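PDB 5GKD: AlyGC from Glaciecola chathamensis, which degrades alginate, probably by the beta-elimination that defines polysaccharide lyases, as a member of family PL6. Local coordinates for residues 570-581 and 602-613. Numbering follows the deposited sequence.
Sequences SFADYIEVQDSQ and YNVEYLTIENSN
E610 O is gripped by two donors at the corner where both strands end: D579 N reaches it across the contact at 3.1 Å, in the carbonyl plane, while S612 OG, two residues further on, comes from above that plane. The same S612 OG accepts S580 N at 3.2 Å, so one hydroxyl ties both turns together. Just before the corner, Q578 NE2 donates to E610 OE1 at 2.8 Å and 169°; OE1 lies in the plane of the Q578 amide and accepts through its anti lone pair. The bend of the Q578 chain at chi2 (-69°) brings the amide alongside E610, where NE2 also donates to E576 OE1, met from above the carboxylate plane. Because these two carboxylate oxygens are 5.0 Å apart, the amide probably eases their repulsion; replacing Q578 with a leucine would probably leave both acids without this shared donor. On the opposite sheet face, packed inward against F590, V577 CB meets I609 CG1 at 3.9 Å and I575 CG2 meets L607 CD2, and M640 of the next strand, 637-641, continues the row. At the other end, N603 ND2 donates almost straight to S570 O and also binds E595, while the edge of F571 points to the face of Y602 in an offset T-shaped pair, centroids 5.5 Å apart. Strands 574-578 and 606-610 run parallel, at 2° and 4.7 Å between axes, with E576 beside T608 and Q578 beside E610 on the polar face. This is the coil-on-coil stacking of a right-handed parallel beta-helix, here in the C-terminal half of the chain, with inward aliphatic and outward polar ladders.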
ATOM      1  N   SER A 570      -7.646   4.088  -0.412  1.00 18.70           N
ATOM      2  CA  SER A 570      -8.964   3.778   0.120  1.00 17.43           C
ATOM      3  C   SER A 570      -9.860   5.005  -0.002  1.00 18.29           C
ATOM      4  O   SER A 570      -9.382   6.131  -0.126  1.00 17.78           O
ATOM      5  CB  SER A 570      -8.879   3.320   1.584  1.00 16.46           C
ATOM      6  OG  SER A 570      -8.492   4.382   2.452  1.00 18.24           O
ATOM      7  N   PHE A 571     -11.173   4.781   0.027  1.00 18.79           N
ATOM      8  CA  PHE A 571     -12.100   5.897  -0.167  1.00 19.73           C
ATOM      9  C   PHE A 571     -13.367   5.692   0.654  1.00 19.18           C
ATOM     10  O   PHE A 571     -14.105   4.726   0.440  1.00 18.43           O
ATOM     11  CB  PHE A 571     -12.446   6.093  -1.646  1.00 17.32           C
ATOM     12  CG  PHE A 571     -13.211   7.377  -1.913  1.00 21.69           C
ATOM     13  CD1 PHE A 571     -12.534   8.569  -2.137  1.00 18.69           C
ATOM     14  CD2 PHE A 571     -14.606   7.395  -1.900  1.00 17.98           C
ATOM     15  CE1 PHE A 571     -13.234   9.748  -2.353  1.00 17.19           C
ATOM     16  CE2 PHE A 571     -15.299   8.567  -2.127  1.00 17.74           C
ATOM     17  CZ  PHE A 571     -14.617   9.743  -2.354  1.00 17.49           C
ATOM     18  N   ALA A 572     -13.613   6.607   1.592  1.00 19.34           N
ATOM     19  CA  ALA A 572     -14.850   6.630   2.359  1.00 17.33           C
ATOM     20  C   ALA A 572     -15.886   7.518   1.672  1.00 20.13           C
ATOM     21  O   ALA A 572     -15.680   8.727   1.535  1.00 17.28           O
ATOM     22  CB  ALA A 572     -14.593   7.128   3.781  1.00 19.13           C
ATOM     23  N   ASP A 573     -17.005   6.919   1.247  1.00 22.56           N
ATOM     24  CA  ASP A 573     -18.154   7.715   0.818  1.00 19.10           C
ATOM     25  C   ASP A 573     -18.568   8.719   1.897  1.00 23.54           C
ATOM     26  O   ASP A 573     -18.988   9.836   1.585  1.00 19.39           O
ATOM     27  CB  ASP A 573     -19.329   6.805   0.452  1.00 19.32           C
ATOM     28  CG  ASP A 573     -19.211   6.220  -0.975  1.00 24.82           C
ATOM     29  OD1 ASP A 573     -18.933   6.969  -1.915  1.00 28.83           O
ATOM     30  OD2 ASP A 573     -19.432   5.015  -1.170  1.00 31.02           O
ATOM     31  N   TYR A 574     -18.457   8.341   3.172  1.00 22.75           N
ATOM     32  CA  TYR A 574     -18.514   9.331   4.239  1.00 21.45           C
ATOM     33  C   TYR A 574     -17.944   8.742   5.511  1.00 22.04           C
ATOM     34  O   TYR A 574     -17.981   7.528   5.730  1.00 23.21           O
ATOM     35  CB  TYR A 574     -19.938   9.854   4.513  1.00 21.88           C
ATOM     36  CG  TYR A 574     -20.950   8.820   4.959  1.00 24.27           C
ATOM     37  CD1 TYR A 574     -21.031   8.405   6.290  1.00 22.94           C
ATOM     38  CD2 TYR A 574     -21.844   8.279   4.053  1.00 21.84           C
ATOM     39  CE1 TYR A 574     -21.979   7.453   6.683  1.00 21.62           C
ATOM     40  CE2 TYR A 574     -22.779   7.340   4.433  1.00 23.47           C
ATOM     41  CZ  TYR A 574     -22.845   6.930   5.736  1.00 23.73           C
ATOM     42  OH  TYR A 574     -23.802   6.006   6.066  1.00 24.87           O
ATOM     43  N   ILE A 575     -17.421   9.631   6.342  1.00 23.50           N
ATOM     44  CA  ILE A 575     -17.099   9.359   7.733  1.00 23.55           C
ATOM     45  C   ILE A 575     -17.898  10.357   8.555  1.00 25.20           C
ATOM     46  O   ILE A 575     -17.768  11.570   8.355  1.00 26.09           O
ATOM     47  CB  ILE A 575     -15.593   9.491   8.006  1.00 22.78           C
ATOM     48  CG1 ILE A 575     -14.827   8.451   7.193  1.00 22.36           C
ATOM     49  CG2 ILE A 575     -15.286   9.320   9.475  1.00 21.01           C
ATOM     50  CD1 ILE A 575     -13.354   8.741   7.098  1.00 19.20           C
ATOM     51  N   GLU A 576     -18.749   9.858   9.446  1.00 26.26           N
ATOM     52  CA  GLU A 576     -19.617  10.716  10.244  1.00 28.99           C
ATOM     53  C   GLU A 576     -19.469  10.405  11.728  1.00 26.96           C
ATOM     54  O   GLU A 576     -19.657   9.260  12.146  1.00 27.13           O
ATOM     55  CB  GLU A 576     -21.075  10.558   9.830  1.00 29.47           C
ATOM     56  CG  GLU A 576     -21.834  11.851  10.008  1.00 35.88           C
ATOM     57  CD  GLU A 576     -23.287  11.648  10.300  1.00 41.33           C
ATOM     58  OE1 GLU A 576     -24.035  12.649  10.220  1.00 47.98           O
ATOM     59  OE2 GLU A 576     -23.673  10.497  10.606  1.00 40.64           O
ATOM     60  N   VAL A 577     -19.152  11.429  12.514  1.00 26.88           N
ATOM     61  CA  VAL A 577     -18.985  11.325  13.958  1.00 24.59           C
ATOM     62  C   VAL A 577     -19.982  12.270  14.619  1.00 29.84           C
ATOM     63  O   VAL A 577     -19.952  13.485  14.370  1.00 28.83           O
ATOM     64  CB  VAL A 577     -17.552  11.661  14.391  1.00 23.99           C
ATOM     65  CG1 VAL A 577     -17.415  11.557  15.888  1.00 25.96           C
ATOM     66  CG2 VAL A 577     -16.547  10.739  13.686  1.00 26.39           C
ATOM     67  N   GLN A 578     -20.862  11.718  15.459  1.00 29.78           N
ATOM     68  CA  GLN A 578     -21.882  12.487  16.172  1.00 29.19           C
ATOM     69  C   GLN A 578     -21.842  12.140  17.654  1.00 27.25           C
ATOM     70  O   GLN A 578     -21.785  10.957  18.012  1.00 28.68           O
ATOM     71  CB  GLN A 578     -23.293  12.210  15.636  1.00 28.37           C
ATOM     72  CG  GLN A 578     -23.532  12.563  14.189  1.00 33.27           C
ATOM     73  CD  GLN A 578     -23.528  14.055  13.942  1.00 36.00           C
ATOM     74  OE1 GLN A 578     -23.663  14.850  14.871  1.00 37.43           O
ATOM     75  NE2 GLN A 578     -23.371  14.446  12.687  1.00 32.10           N
ATOM     76  N   ASP A 579     -21.868  13.166  18.509  1.00 27.35           N
ATOM     77  CA  ASP A 579     -22.121  12.984  19.944  1.00 29.14           C
ATOM     78  C   ASP A 579     -21.193  11.941  20.564  1.00 27.93           C
ATOM     79  O   ASP A 579     -21.640  11.013  21.230  1.00 27.66           O
ATOM     80  CB  ASP A 579     -23.588  12.594  20.186  1.00 28.42           C
ATOM     81  CG  ASP A 579     -24.568  13.519  19.471  1.00 30.22           C
ATOM     82  OD1 ASP A 579     -24.542  14.726  19.749  1.00 34.85           O
ATOM     83  OD2 ASP A 579     -25.354  13.048  18.620  1.00 34.38           O
ATOM     84  N   SER A 580     -19.888  12.085  20.334  1.00 28.83           N
ATOM     85  CA  SER A 580     -18.922  11.071  20.742  1.00 29.26           C
ATOM     86  C   SER A 580     -17.745  11.714  21.465  1.00 29.68           C
ATOM     87  O   SER A 580     -17.442  12.895  21.275  1.00 32.77           O
ATOM     88  CB  SER A 580     -18.429  10.245  19.528  1.00 28.82           C
ATOM     89  OG  SER A 580     -19.498   9.504  18.952  1.00 26.70           O
ATOM     90  N   GLN A 581     -17.081  10.934  22.317  1.00 26.95           N
ATOM     91  CA  GLN A 581     -15.987  11.455  23.121  1.00 29.10           C
ATOM     92  C   GLN A 581     -14.709  10.678  22.857  1.00 25.98           C
ATOM     93  O   GLN A 581     -14.736   9.459  22.691  1.00 26.85           O
ATOM     94  CB  GLN A 581     -16.290  11.393  24.621  1.00 32.01           C
ATOM     95  CG  GLN A 581     -17.754  11.193  24.975  1.00 32.52           C
ATOM     96  CD  GLN A 581     -18.661  12.280  24.466  1.00 34.16           C
ATOM     97  OE1 GLN A 581     -18.305  13.421  24.472  1.00 44.00           O
ATOM     98  NE2 GLN A 581     -19.842  11.930  24.039  1.00 35.27           N
ATOM     99  N   TYR A 602      -8.130  11.285  -3.531  1.00 15.88           N
ATOM    100  CA  TYR A 602      -8.323  11.599  -2.118  1.00 18.59           C
ATOM    101  C   TYR A 602      -9.052  10.442  -1.437  1.00 17.42           C
ATOM    102  O   TYR A 602      -9.434   9.461  -2.079  1.00 17.77           O
ATOM    103  CB  TYR A 602      -9.031  12.959  -1.936  1.00 13.65           C
ATOM    104  CG  TYR A 602     -10.372  13.164  -2.609  1.00 17.85           C
ATOM    105  CD1 TYR A 602     -10.466  13.463  -3.973  1.00 19.45           C
ATOM    106  CD2 TYR A 602     -11.553  13.133  -1.871  1.00 17.29           C
ATOM    107  CE1 TYR A 602     -11.702  13.712  -4.573  1.00 17.20           C
ATOM    108  CE2 TYR A 602     -12.790  13.367  -2.464  1.00 16.85           C
ATOM    109  CZ  TYR A 602     -12.855  13.655  -3.806  1.00 17.47           C
ATOM    110  OH  TYR A 602     -14.075  13.879  -4.372  1.00 17.09           O
ATOM    111  N   ASN A 603      -9.230  10.563  -0.108  1.00 17.88           N
ATOM    112  CA  ASN A 603      -9.607   9.452   0.762  1.00 18.33           C
ATOM    113  C   ASN A 603     -11.023   9.521   1.323  1.00 19.66           C
ATOM    114  O   ASN A 603     -11.480   8.526   1.906  1.00 17.93           O
ATOM    115  CB  ASN A 603      -8.640   9.351   1.955  1.00 14.01           C
ATOM    116  CG  ASN A 603      -7.217   9.023   1.541  1.00 20.24           C
ATOM    117  OD1 ASN A 603      -6.272   9.740   1.891  1.00 21.35           O
ATOM    118  ND2 ASN A 603      -7.049   7.918   0.809  1.00 20.14           N
ATOM    119  N   VAL A 604     -11.722  10.650   1.186  1.00 16.68           N
ATOM    120  CA  VAL A 604     -13.021  10.830   1.830  1.00 18.91           C
ATOM    121  C   VAL A 604     -13.849  11.890   1.104  1.00 19.84           C
ATOM    122  O   VAL A 604     -13.360  12.982   0.802  1.00 18.60           O
ATOM    123  CB  VAL A 604     -12.855  11.196   3.323  1.00 19.60           C
ATOM    124  CG1 VAL A 604     -12.031  12.481   3.493  1.00 16.51           C
ATOM    125  CG2 VAL A 604     -14.219  11.335   4.005  1.00 16.83           C
ATOM    126  N   GLU A 605     -15.118  11.578   0.833  1.00 20.45           N
ATOM    127  CA  GLU A 605     -15.991  12.558   0.203  1.00 20.19           C
ATOM    128  C   GLU A 605     -16.577  13.531   1.227  1.00 19.67           C
ATOM    129  O   GLU A 605     -16.519  14.744   1.026  1.00 21.95           O
ATOM    130  CB  GLU A 605     -17.106  11.853  -0.582  1.00 20.10           C
ATOM    131  CG  GLU A 605     -17.930  12.794  -1.465  1.00 18.87           C
ATOM    132  CD  GLU A 605     -17.145  13.423  -2.613  1.00 22.40           C
ATOM    133  OE1 GLU A 605     -16.027  12.966  -2.930  1.00 21.71           O
ATOM    134  OE2 GLU A 605     -17.662  14.385  -3.217  1.00 24.10           O
ATOM    135  N   TYR A 606     -17.149  13.015   2.318  1.00 19.61           N
ATOM    136  CA  TYR A 606     -17.740  13.817   3.389  1.00 20.83           C
ATOM    137  C   TYR A 606     -17.155  13.385   4.724  1.00 21.53           C
ATOM    138  O   TYR A 606     -17.399  12.261   5.167  1.00 24.54           O
ATOM    139  CB  TYR A 606     -19.259  13.667   3.442  1.00 23.16           C
ATOM    140  CG  TYR A 606     -19.974  14.056   2.191  1.00 22.65           C
ATOM    141  CD1 TYR A 606     -20.315  15.387   1.934  1.00 22.59           C
ATOM    142  CD2 TYR A 606     -20.325  13.096   1.267  1.00 23.15           C
ATOM    143  CE1 TYR A 606     -20.992  15.743   0.767  1.00 19.03           C
ATOM    144  CE2 TYR A 606     -20.987  13.434   0.118  1.00 24.20           C
ATOM    145  CZ  TYR A 606     -21.309  14.750  -0.132  1.00 23.75           C
ATOM    146  OH  TYR A 606     -21.972  15.032  -1.288  1.00 27.04           O
ATOM    147  N   LEU A 607     -16.410  14.275   5.367  1.00 21.48           N
ATOM    148  CA  LEU A 607     -15.989  14.115   6.752  1.00 23.41           C
ATOM    149  C   LEU A 607     -16.836  15.041   7.617  1.00 22.88           C
ATOM    150  O   LEU A 607     -16.780  16.264   7.444  1.00 22.31           O
ATOM    151  CB  LEU A 607     -14.513  14.475   6.905  1.00 21.22           C
ATOM    152  CG  LEU A 607     -13.635  13.886   7.995  1.00 24.79           C
ATOM    153  CD1 LEU A 607     -12.641  14.914   8.467  1.00 23.67           C
ATOM    154  CD2 LEU A 607     -14.389  13.269   9.133  1.00 24.88           C
ATOM    155  N   THR A 608     -17.599  14.472   8.548  1.00 25.48           N
ATOM    156  CA  THR A 608     -18.460  15.256   9.428  1.00 25.56           C
ATOM    157  C   THR A 608     -18.214  14.878  10.883  1.00 24.94           C
ATOM    158  O   THR A 608     -18.279  13.698  11.233  1.00 23.85           O
ATOM    159  CB  THR A 608     -19.943  15.059   9.081  1.00 26.97           C
ATOM    160  OG1 THR A 608     -20.199  15.569   7.777  1.00 29.37           O
ATOM    161  CG2 THR A 608     -20.827  15.815  10.068  1.00 30.01           C
ATOM    162  N   ILE A 609     -17.931  15.873  11.727  1.00 26.34           N
ATOM    163  CA  ILE A 609     -17.769  15.687  13.175  1.00 24.98           C
ATOM    164  C   ILE A 609     -18.593  16.762  13.866  1.00 26.28           C
ATOM    165  O   ILE A 609     -18.267  17.948  13.766  1.00 28.83           O
ATOM    166  CB  ILE A 609     -16.303  15.772  13.629  1.00 26.00           C
ATOM    167  CG1 ILE A 609     -15.456  14.678  12.998  1.00 24.40           C
ATOM    168  CG2 ILE A 609     -16.200  15.651  15.130  1.00 26.56           C
ATOM    169  CD1 ILE A 609     -13.999  14.760  13.408  1.00 20.93           C
ATOM    170  N   GLU A 610     -19.640  16.361  14.585  1.00 28.69           N
ATOM    171  CA  GLU A 610     -20.489  17.319  15.283  1.00 28.36           C
ATOM    172  C   GLU A 610     -20.777  16.866  16.712  1.00 25.95           C
ATOM    173  O   GLU A 610     -20.847  15.671  16.999  1.00 32.27           O
ATOM    174  CB  GLU A 610     -21.818  17.537  14.543  1.00 28.54           C
ATOM    175  CG  GLU A 610     -21.679  18.182  13.186  1.00 29.42           C
ATOM    176  CD  GLU A 610     -23.005  18.273  12.453  1.00 33.82           C
ATOM    177  OE1 GLU A 610     -23.641  17.219  12.242  1.00 36.03           O
ATOM    178  OE2 GLU A 610     -23.420  19.399  12.103  1.00 38.03           O
ATOM    179  N   ASN A 611     -20.954  17.848  17.604  1.00 28.42           N
ATOM    180  CA  ASN A 611     -21.435  17.622  18.970  1.00 25.54           C
ATOM    181  C   ASN A 611     -20.561  16.631  19.722  1.00 26.51           C
ATOM    182  O   ASN A 611     -21.044  15.820  20.509  1.00 26.43           O
ATOM    183  CB  ASN A 611     -22.889  17.149  18.974  1.00 26.81           C
ATOM    184  CG  ASN A 611     -23.835  18.156  18.339  1.00 33.71           C
ATOM    185  OD1 ASN A 611     -23.726  19.369  18.570  1.00 35.41           O
ATOM    186  ND2 ASN A 611     -24.766  17.658  17.529  1.00 34.59           N
ATOM    187  N   SER A 612     -19.268  16.685  19.472  1.00 28.11           N
ATOM    188  CA  SER A 612     -18.364  15.686  19.999  1.00 27.63           C
ATOM    189  C   SER A 612     -17.304  16.363  20.846  1.00 23.18           C
ATOM    190  O   SER A 612     -17.192  17.587  20.879  1.00 27.28           O
ATOM    191  CB  SER A 612     -17.735  14.875  18.859  1.00 27.40           C
ATOM    192  OG  SER A 612     -18.744  14.127  18.206  1.00 27.71           O
ATOM    193  N   ASN A 613     -16.522  15.545  21.535  1.00 25.54           N
ATOM    194  CA  ASN A 613     -15.558  16.046  22.495  1.00 25.49           C
ATOM    195  C   ASN A 613     -14.264  15.260  22.363  1.00 26.06           C
ATOM    196  O   ASN A 613     -14.270  14.029  22.402  1.00 29.21           O
ATOM    197  CB  ASN A 613     -16.131  15.944  23.916  1.00 30.29           C
ATOM    198  CG  ASN A 613     -15.362  16.754  24.901  1.00 34.50           C
ATOM    199  OD1 ASN A 613     -14.212  16.449  25.194  1.00 39.58           O
ATOM    200  ND2 ASN A 613     -15.977  17.810  25.417  1.00 37.49           N
TER
HETATM  201  O   HOH W   1     -10.236   6.341   3.271  1.00 18.55           O
HETATM  202  O   HOH W   2      -7.853   6.773  -2.529  1.00 26.76           O
HETATM  203  O   HOH W   3     -19.928  12.564   6.685  1.00 32.43           O